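Local coordinates for protein jasmonate-induced oxygenase 2 (Arabidopsis thaliana, PDB 6LSV) that oxidises the stress hormone jasmonate to 12-hydroxyjasmonate, using iron, molecular oxygen and 2-oxoglutarate, and so acts in jasmonate-mediated plant defence signalling, at residues P321-R333 and P341-P353. Sequence-based numbering, arbitrary orientation.
With JAA ({(1R,2R)-3-oxo-2-[(2Z)-pent-2-en-1-yl]cyclopentyl}acetic acid), chain D.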
loop_
_atom_site.group_PDB
_atom_site.type_symbol
_atom_site.label_atom_id
_atom_site.label_comp_id
_atom_site.label_asym_id
_atom_site.label_seq_id
_atom_site.Cartn_x
_atom_site.Cartn_y
_atom_site.Cartn_z
ATOM N N PRO A 321 -4.972 -22.376 -17.960
ATOM C CA PRO A 321 -6.290 -21.745 -18.063
ATOM C C PRO A 321 -6.376 -20.534 -17.152
ATOM O O PRO A 321 -5.551 -20.378 -16.241
ATOM C CB PRO A 321 -7.248 -22.857 -17.610
ATOM C CG PRO A 321 -6.429 -23.696 -16.700
ATOM C CD PRO A 321 -5.037 -23.675 -17.266
ATOM N N PRO A 322 -7.355 -19.654 -17.365
ATOM C CA PRO A 322 -7.484 -18.474 -16.498
ATOM C C PRO A 322 -7.886 -18.884 -15.088
ATOM O O PRO A 322 -8.852 -19.625 -14.893
ATOM C CB PRO A 322 -8.574 -17.648 -17.187
ATOM C CG PRO A 322 -9.386 -18.664 -17.936
ATOM C CD PRO A 322 -8.386 -19.675 -18.419
ATOM N N LEU A 323 -7.134 -18.392 -14.103
ATOM C CA LEU A 323 -7.280 -18.834 -12.723
ATOM C C LEU A 323 -8.275 -18.010 -11.912
ATOM O O LEU A 323 -8.577 -18.389 -10.775
ATOM C CB LEU A 323 -5.920 -18.813 -12.021
ATOM C CG LEU A 323 -4.916 -19.878 -12.461
ATOM C CD1 LEU A 323 -3.488 -19.410 -12.215
ATOM C CD2 LEU A 323 -5.180 -21.193 -11.746
ATOM N N TYR A 324 -8.794 -16.907 -12.456
ATOM C CA TYR A 324 -9.723 -16.051 -11.723
ATOM C C TYR A 324 -10.866 -15.607 -12.627
ATOM O O TYR A 324 -10.643 -15.291 -13.803
ATOM C CB TYR A 324 -9.030 -14.802 -11.154
ATOM C CG TYR A 324 -7.730 -15.053 -10.419
ATOM C CD1 TYR A 324 -6.524 -15.124 -11.106
ATOM C CD2 TYR A 324 -7.704 -15.191 -9.037
ATOM C CE1 TYR A 324 -5.331 -15.343 -10.440
ATOM C CE2 TYR A 324 -6.513 -15.406 -8.362
ATOM C CZ TYR A 324 -5.331 -15.484 -9.070
ATOM O OH TYR A 324 -4.144 -15.699 -8.407
ATOM N N PRO A 325 -12.089 -15.563 -12.105
ATOM C CA PRO A 325 -13.210 -15.015 -12.872
ATOM C C PRO A 325 -13.121 -13.502 -12.950
ATOM O O PRO A 325 -12.363 -12.877 -12.194
ATOM C CB PRO A 325 -14.436 -15.458 -12.061
ATOM C CG PRO A 325 -13.919 -15.610 -10.672
ATOM C CD PRO A 325 -12.529 -16.147 -10.828
ATOM N N PRO A 326 -13.875 -12.873 -13.853
ATOM C CA PRO A 326 -13.827 -11.409 -13.953
ATOM C C PRO A 326 -14.504 -10.737 -12.767
ATOM O O PRO A 326 -15.530 -11.203 -12.264
ATOM C CB PRO A 326 -14.576 -11.118 -15.258
ATOM C CG PRO A 326 -15.460 -12.315 -15.456
ATOM C CD PRO A 326 -14.665 -13.474 -14.942
ATOM N N MET A 327 -13.916 -9.624 -12.326
ATOM C CA MET A 327 -14.477 -8.833 -11.237
ATOM C C MET A 327 -13.884 -7.435 -11.301
ATOM O O MET A 327 -12.664 -7.284 -11.412
ATOM C CB MET A 327 -14.189 -9.476 -9.872
ATOM C CG MET A 327 -14.754 -8.703 -8.685
ATOM S SD MET A 327 -14.340 -9.431 -7.081
ATOM C CE MET A 327 -15.737 -10.517 -6.811
ATOM N N THR A 328 -14.741 -6.421 -11.241
ATOM C CA THR A 328 -14.250 -5.053 -11.235
ATOM C C THR A 328 -13.479 -4.775 -9.948
ATOM O O THR A 328 -13.633 -5.465 -8.936
ATOM C CB THR A 328 -15.403 -4.056 -11.368
ATOM O OG1 THR A 328 -16.169 -4.047 -10.158
ATOM C CG2 THR A 328 -16.303 -4.430 -12.533
ATOM N N PHE A 329 -12.628 -3.748 -9.999
ATOM C CA PHE A 329 -11.931 -3.323 -8.793
ATOM C C PHE A 329 -12.874 -2.654 -7.802
ATOM O O PHE A 329 -12.592 -2.648 -6.598
ATOM C CB PHE A 329 -10.777 -2.384 -9.146
ATOM C CG PHE A 329 -9.931 -2.004 -7.969
ATOM C CD1 PHE A 329 -9.389 -2.981 -7.148
ATOM C CD2 PHE A 329 -9.685 -0.674 -7.675
ATOM C CE1 PHE A 329 -8.611 -2.637 -6.057
ATOM C CE2 PHE A 329 -8.909 -0.322 -6.588
ATOM C CZ PHE A 329 -8.370 -1.306 -5.775
ATOM N N ASP A 330 -13.989 -2.100 -8.282
ATOM C CA ASP A 330 -15.007 -1.582 -7.376
ATOM C C ASP A 330 -15.586 -2.691 -6.509
ATOM O O ASP A 330 -15.804 -2.501 -5.306
ATOM C CB ASP A 330 -16.115 -0.899 -8.172
ATOM C CG ASP A 330 -15.853 0.571 -8.378
ATOM O OD1 ASP A 330 -15.097 1.151 -7.570
ATOM O OD2 ASP A 330 -16.408 1.146 -9.339
ATOM N N GLN A 331 -15.845 -3.859 -7.102
ATOM C CA GLN A 331 -16.330 -4.992 -6.322
ATOM C C GLN A 331 -15.231 -5.551 -5.431
ATOM O O GLN A 331 -15.481 -5.907 -4.274
ATOM C CB GLN A 331 -16.853 -6.088 -7.249
ATOM C CG GLN A 331 -18.257 -5.873 -7.769
ATOM C CD GLN A 331 -18.409 -6.328 -9.209
ATOM O OE1 GLN A 331 -17.938 -7.402 -9.586
ATOM N NE2 GLN A 331 -19.077 -5.517 -10.020
ATOM N N TYR A 332 -14.008 -5.636 -5.957
ATOM C CA TYR A 332 -12.928 -6.302 -5.238
ATOM C C TYR A 332 -12.540 -5.539 -3.979
ATOM O O TYR A 332 -12.373 -6.133 -2.907
ATOM C CB TYR A 332 -11.719 -6.467 -6.157
ATOM C CG TYR A 332 -10.645 -7.371 -5.601
ATOM C CD1 TYR A 332 -9.710 -6.895 -4.691
ATOM C CD2 TYR A 332 -10.566 -8.701 -5.987
ATOM C CE1 TYR A 332 -8.729 -7.720 -4.181
ATOM C CE2 TYR A 332 -9.587 -9.532 -5.484
ATOM C CZ TYR A 332 -8.671 -9.036 -4.582
ATOM O OH TYR A 332 -7.697 -9.858 -4.076
ATOM N N ARG A 333 -12.385 -4.220 -4.088
ATOM C CA ARG A 333 -11.871 -3.438 -2.969
ATOM C C ARG A 333 -12.787 -3.470 -1.751
ATOM O O ARG A 333 -12.347 -3.098 -0.658
ATOM C CB ARG A 333 -11.636 -1.994 -3.411
ATOM C CG ARG A 333 -12.912 -1.197 -3.568
ATOM C CD ARG A 333 -12.717 -0.056 -4.529
ATOM N NE ARG A 333 -11.493 0.679 -4.242
ATOM C CZ ARG A 333 -11.078 1.723 -4.948
ATOM N NH1 ARG A 333 -11.794 2.141 -5.981
ATOM N NH2 ARG A 333 -9.949 2.343 -4.623
ATOM N N PRO A 341 -7.400 -6.044 6.863
ATOM C CA PRO A 341 -6.329 -6.967 6.459
ATOM C C PRO A 341 -6.629 -8.425 6.766
ATOM O O PRO A 341 -6.882 -8.790 7.916
ATOM C CB PRO A 341 -5.122 -6.471 7.267
ATOM C CG PRO A 341 -5.399 -5.028 7.489
ATOM C CD PRO A 341 -6.888 -4.923 7.670
ATOM N N GLN A 342 -6.601 -9.266 5.732
ATOM C CA GLN A 342 -6.787 -10.704 5.879
ATOM C C GLN A 342 -5.710 -11.472 5.122
ATOM O O GLN A 342 -5.972 -12.551 4.583
ATOM C CB GLN A 342 -8.176 -11.130 5.405
ATOM C CG GLN A 342 -9.334 -10.552 6.203
ATOM C CD GLN A 342 -9.220 -10.801 7.698
ATOM O OE1 GLN A 342 -8.583 -11.758 8.143
ATOM N NE2 GLN A 342 -9.846 -9.933 8.484
ATOM N N GLY A 343 -4.496 -10.931 5.071
ATOM C CA GLY A 343 -3.431 -11.603 4.347
ATOM C C GLY A 343 -3.726 -11.646 2.863
ATOM O O GLY A 343 -4.252 -10.692 2.280
ATOM N N LYS A 344 -3.389 -12.774 2.238
ATOM C CA LYS A 344 -3.688 -13.011 0.833
ATOM C C LYS A 344 -4.919 -13.890 0.643
ATOM O O LYS A 344 -5.096 -14.475 -0.432
ATOM C CB LYS A 344 -2.480 -13.634 0.130
ATOM C CG LYS A 344 -1.232 -12.762 0.143
ATOM C CD LYS A 344 -0.285 -13.135 -0.985
ATOM C CE LYS A 344 -1.004 -13.165 -2.325
ATOM N NZ LYS A 344 -0.058 -13.145 -3.476
ATOM N N SER A 345 -5.773 -13.998 1.665
ATOM C CA SER A 345 -6.968 -14.819 1.533
ATOM C C SER A 345 -8.000 -14.185 0.612
ATOM O O SER A 345 -8.860 -14.900 0.082
ATOM C CB SER A 345 -7.584 -15.092 2.909
ATOM O OG SER A 345 -8.126 -13.916 3.478
ATOM N N HIS A 346 -7.931 -12.866 0.404
ATOM C CA HIS A 346 -8.881 -12.206 -0.487
ATOM C C HIS A 346 -8.672 -12.640 -1.936
ATOM O O HIS A 346 -9.632 -12.985 -2.635
ATOM C CB HIS A 346 -8.765 -10.687 -0.352
ATOM C CG HIS A 346 -9.339 -10.142 0.920
ATOM N ND1 HIS A 346 -8.768 -9.091 1.605
ATOM C CD2 HIS A 346 -10.436 -10.502 1.629
ATOM C CE1 HIS A 346 -9.485 -8.830 2.684
ATOM N NE2 HIS A 346 -10.505 -9.671 2.721
ATOM N N VAL A 347 -7.420 -12.642 -2.405
ATOM C CA VAL A 347 -7.166 -13.032 -3.789
ATOM C C VAL A 347 -7.191 -14.552 -3.950
ATOM O O VAL A 347 -7.568 -15.061 -5.012
ATOM C CB VAL A 347 -5.837 -12.429 -4.289
ATOM C CG1 VAL A 347 -4.660 -12.949 -3.480
ATOM C CG2 VAL A 347 -5.639 -12.713 -5.777
ATOM N N GLU A 348 -6.813 -15.305 -2.918
ATOM C CA GLU A 348 -6.815 -16.757 -3.058
ATOM C C GLU A 348 -8.222 -17.339 -2.988
ATOM O O GLU A 348 -8.484 -18.378 -3.603
ATOM C CB GLU A 348 -5.904 -17.388 -2.007
ATOM C CG GLU A 348 -4.527 -17.744 -2.567
ATOM C CD GLU A 348 -3.406 -17.501 -1.577
ATOM O OE1 GLU A 348 -3.665 -17.618 -0.361
ATOM O OE2 GLU A 348 -2.272 -17.192 -2.008
ATOM N N SER A 349 -9.141 -16.694 -2.268
ATOM C CA SER A 349 -10.543 -17.082 -2.371
ATOM C C SER A 349 -11.175 -16.629 -3.679
ATOM O O SER A 349 -12.342 -16.951 -3.935
ATOM C CB SER A 349 -11.337 -16.517 -1.194
ATOM O OG SER A 349 -11.620 -15.147 -1.396
ATOM N N HIS A 350 -10.436 -15.884 -4.499
ATOM C CA HIS A 350 -10.899 -15.447 -5.808
ATOM C C HIS A 350 -10.518 -16.423 -6.916
ATOM O O HIS A 350 -11.070 -16.329 -8.017
ATOM C CB HIS A 350 -10.331 -14.050 -6.109
ATOM C CG HIS A 350 -11.008 -13.336 -7.239
ATOM N ND1 HIS A 350 -12.375 -13.180 -7.315
ATOM C CD2 HIS A 350 -10.498 -12.713 -8.328
ATOM C CE1 HIS A 350 -12.680 -12.505 -8.410
ATOM N NE2 HIS A 350 -11.559 -12.208 -9.042
ATOM N N ILE A 351 -9.593 -17.350 -6.653
ATOM C CA ILE A 351 -9.249 -18.377 -7.634
ATOM C C ILE A 351 -10.498 -19.187 -7.952
ATOM O O ILE A 351 -11.126 -19.762 -7.054
ATOM C CB ILE A 351 -8.118 -19.274 -7.113
ATOM C CG1 ILE A 351 -6.757 -18.597 -7.285
ATOM C CG2 ILE A 351 -8.115 -20.610 -7.838
ATOM C CD1 ILE A 351 -5.654 -19.205 -6.440
ATOM N N SER A 352 -10.873 -19.225 -9.230
ATOM C CA SER A 352 -12.089 -19.917 -9.628
ATOM C C SER A 352 -11.985 -21.408 -9.297
ATOM O O SER A 352 -10.894 -21.984 -9.326
ATOM C CB SER A 352 -12.359 -19.711 -11.120
ATOM O OG SER A 352 -11.156 -19.640 -11.864
ATOM N N PRO A 353 -13.113 -22.057 -8.958
ATOM C CA PRO A 353 -13.130 -23.445 -8.470
ATOM C C PRO A 353 -12.553 -24.455 -9.462
ATOM O O PRO A 353 -12.565 -24.193 -10.665
ATOM C CB PRO A 353 -14.622 -23.718 -8.229
ATOM C CG PRO A 353 -15.349 -22.686 -9.031
ATOM C CD PRO A 353 -14.468 -21.480 -9.026
HETATM O O01 JAA D . -6.972 2.435 3.461
HETATM O O02 JAA D . -8.567 1.264 -2.586
HETATM O O03 JAA D . -10.407 0.579 -1.653
HETATM C C04 JAA D . -8.052 1.392 0.435
HETATM C C05 JAA D . -7.334 0.962 1.829
HETATM C C06 JAA D . -9.352 2.102 0.894
HETATM C C07 JAA D . -9.178 2.398 2.233
HETATM C C08 JAA D . -7.648 1.947 2.619
HETATM C C09 JAA D . -5.755 0.848 1.666
HETATM C C10 JAA D . -8.366 0.264 -0.383
HETATM C C11 JAA D . -5.372 -0.561 1.210
HETATM C C12 JAA D . -9.157 0.728 -1.610
HETATM C C13 JAA D . -4.417 -1.249 1.807
HETATM C C14 JAA D . -3.646 -0.673 2.992
HETATM C C15 JAA D . -3.679 -1.667 4.153
HETATM O O HOH W 1 -10.781 -10.304 -11.195
#
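An aromatic cluster of Y324, Y332 and H350 joins the C-terminal tail of this 2-oxoglutarate-dependent dioxygenase to the chain that leads into its jasmonate pocket. H350 is the member shared by both ring pairs: with CG anti to the backbone N (chi1 -165°), its imidazole reaches in among residues 324-332. Y332 turns a ring edge toward the imidazole face in a T-shaped pair, centroids 5.8 Å apart, whereas Y324 meets H350 rim to rim. P325 CD lies over one imidazole face, and M327 SD approaches obliquely, 4.4 Å from the ring centroid. A water in the plane of the imidazole, at its edge, is 3.0 Å from H350 NE2 and lies within hydrogen-bonding reach of P325 O. The Y332 hydroxyl rests on V347, OH to CB 3.2 Å, and is hydrogen-bonded to D269, on helix 269-274. Y324 CE2 touches I351 CG1 obliquely, at 3.4 Å, and has V347 O at the ring edge, near the plane; the Y324 OH bonds to S277 and Q272. Past the rings the tail is held through L323 O, which accepts from S352 N at 2.9 Å and weakly from S352 OG. At the far end of 321-333, T328 OG1 caps the helix 329-332 by accepting from Q331 N. R333 follows, its guanidinium lying against F329 CE2, and grips the jasmonate carboxylate twice, NH2 to O02 at 2.7 Å and NE to O03 at 2.8 Å; R337 and R208 also bond the ligand. The tail is thus fastened mainly by ring packing and one shared carbonyl, while the paired charge-assisted bonds of R333 probably fix the orientation of the substrate carboxylate.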